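Local coordinates for protein pyruvate dehydrogenase complex, dihydrolipoamide acetyltransferase E2 component (Thermus thermophilus, PDB 2EQ9) that forms the peripheral subunit-binding domain of an E2 component that probably acts as a lipoate-dependent acetyltransferase, and binds the dihydrolipoamide dehydrogenase (E3) component in the complex, at residues 2-7 / 27-32. Numbering follows the deposited sequence.
Sequences LAVPAA and LGRVRV
This contact is a single parallel beta bridge in the small peripheral subunit-binding domain of E2. It joins the extended N-terminal residues leading into helix 5-13 to the loop before helix 32-39. Both segments run in the same direction, with A3 paired to V30 (CA to CA 4.5 Å). L2 and A3 are extended (phi/psi -126/114 and -130/126), as is V30 (-83/126). V30 N donates to L2 O at 2.9 Å, nearly straight. V4 N donates weakly to V30 O at 3.3 Å. R29 CA adds a CH···O contact of 3.4 Å to L2 O. V4 and R31 are the N-caps of the two helices, so the bridge brings the two helix starts together. D34 accepts a hydrogen bond from R31 N.

The apolar side is formed by A3 CB on V30 CB (3.8 Å) and A7 CB on V30 CG1 (4.2 Å). I18 and V35 also pack on V30. L2 (chi1 p, chi2 t) places CD1 over one face of the R29 guanidinium. R29 and R31 each hydrogen-bond to E3 backbone, on different E3 chains, so these residues form part of the surface that holds E3. Where the two helices start, the V32 side chain (chi1 t) meets the first turn of helix 5-13, with V32 CG2 3.4 Å from A6 CB and 3.7 Å from A7 N.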
loop_
_atom_site.group_PDB
_atom_site.type_symbol
_atom_site.label_atom_id
_atom_site.label_comp_id
_atom_site.label_asym_id
_atom_site.label_seq_id
_atom_site.Cartn_x
_atom_site.Cartn_y
_atom_site.Cartn_z
ATOM N N LEU C 2 -13.778 3.542 22.999
ATOM C CA LEU C 2 -13.239 3.715 21.660
ATOM C C LEU C 2 -13.535 5.123 21.146
ATOM O O LEU C 2 -14.692 5.492 20.935
ATOM C CB LEU C 2 -13.801 2.648 20.705
ATOM C CG LEU C 2 -15.300 2.347 20.598
ATOM C CD1 LEU C 2 -15.511 1.309 19.505
ATOM C CD2 LEU C 2 -15.843 1.832 21.922
ATOM N N ALA C 3 -12.474 5.904 20.968
ATOM C CA ALA C 3 -12.587 7.276 20.491
ATOM C C ALA C 3 -11.627 7.553 19.329
ATOM O O ALA C 3 -10.416 7.315 19.432
ATOM C CB ALA C 3 -12.310 8.237 21.632
ATOM N N VAL C 4 -12.176 8.048 18.222
ATOM C CA VAL C 4 -11.364 8.360 17.054
ATOM C C VAL C 4 -10.364 9.429 17.477
ATOM O O VAL C 4 -10.633 10.200 18.394
ATOM C CB VAL C 4 -12.230 8.880 15.889
ATOM C CG1 VAL C 4 -13.382 7.918 15.646
ATOM C CG2 VAL C 4 -12.754 10.284 16.197
ATOM N N PRO C 5 -9.191 9.473 16.830
ATOM C CA PRO C 5 -8.156 10.458 17.161
ATOM C C PRO C 5 -8.661 11.911 17.222
ATOM O O PRO C 5 -8.321 12.653 18.140
ATOM C CB PRO C 5 -7.119 10.259 16.055
ATOM C CG PRO C 5 -7.292 8.812 15.672
ATOM C CD PRO C 5 -8.793 8.662 15.666
ATOM N N ALA C 6 -9.464 12.318 16.243
ATOM C CA ALA C 6 -9.979 13.685 16.222
ATOM C C ALA C 6 -10.723 14.034 17.514
ATOM O O ALA C 6 -10.596 15.145 18.032
ATOM C CB ALA C 6 -10.903 13.883 15.015
ATOM N N ALA C 7 -11.499 13.086 18.028
ATOM C CA ALA C 7 -12.245 13.311 19.261
ATOM C C ALA C 7 -11.319 13.376 20.479
ATOM O O ALA C 7 -11.497 14.229 21.354
ATOM C CB ALA C 7 -13.296 12.208 19.447
ATOM N N LEU C 27 -22.476 1.216 19.356
ATOM C CA LEU C 27 -21.966 0.895 20.679
ATOM C C LEU C 27 -20.796 1.741 21.190
ATOM O O LEU C 27 -19.669 1.262 21.317
ATOM C CB LEU C 27 -21.614 -0.596 20.768
ATOM C CG LEU C 27 -22.032 -1.287 22.078
ATOM C CD1 LEU C 27 -21.229 -0.735 23.254
ATOM C CD2 LEU C 27 -23.531 -1.082 22.311
ATOM N N GLY C 28 -21.086 3.013 21.459
ATOM C CA GLY C 28 -20.112 3.923 22.041
ATOM C C GLY C 28 -18.965 4.620 21.332
ATOM O O GLY C 28 -18.237 5.363 21.991
ATOM N N ARG C 29 -18.768 4.423 20.035
ATOM C CA ARG C 29 -17.651 5.102 19.384
ATOM C C ARG C 29 -17.804 6.612 19.551
ATOM O O ARG C 29 -18.792 7.198 19.114
ATOM C CB ARG C 29 -17.577 4.743 17.896
ATOM C CG ARG C 29 -16.351 5.322 17.198
ATOM C CD ARG C 29 -16.264 4.941 15.721
ATOM N NE ARG C 29 -15.895 3.543 15.508
ATOM C CZ ARG C 29 -16.762 2.547 15.362
ATOM N NH1 ARG C 29 -18.068 2.784 15.403
ATOM N NH2 ARG C 29 -16.324 1.310 15.161
ATOM N N VAL C 30 -16.829 7.236 20.202
ATOM C CA VAL C 30 -16.866 8.678 20.427
ATOM C C VAL C 30 -16.364 9.461 19.215
ATOM O O VAL C 30 -15.258 9.225 18.721
ATOM C CB VAL C 30 -16.018 9.058 21.652
ATOM C CG1 VAL C 30 -16.169 10.538 21.953
ATOM C CG2 VAL C 30 -16.435 8.211 22.851
ATOM N N ARG C 31 -17.188 10.392 18.741
ATOM C CA ARG C 31 -16.851 11.227 17.593
ATOM C C ARG C 31 -16.655 12.664 18.042
ATOM O O ARG C 31 -17.058 13.032 19.143
ATOM C CB ARG C 31 -17.980 11.195 16.562
ATOM C CG ARG C 31 -18.313 9.824 16.035
ATOM C CD ARG C 31 -17.227 9.305 15.118
ATOM N NE ARG C 31 -17.647 8.063 14.480
ATOM C CZ ARG C 31 -17.100 7.560 13.377
ATOM N NH1 ARG C 31 -17.557 6.417 12.876
ATOM N NH2 ARG C 31 -16.107 8.197 12.772
ATOM N N VAL C 32 -16.040 13.472 17.183
ATOM C CA VAL C 32 -15.811 14.886 17.479
ATOM C C VAL C 32 -17.121 15.560 17.884
ATOM O O VAL C 32 -17.141 16.431 18.752
ATOM C CB VAL C 32 -15.225 15.626 16.250
ATOM C CG1 VAL C 32 -15.366 17.139 16.419
ATOM C CG2 VAL C 32 -13.764 15.265 16.083
#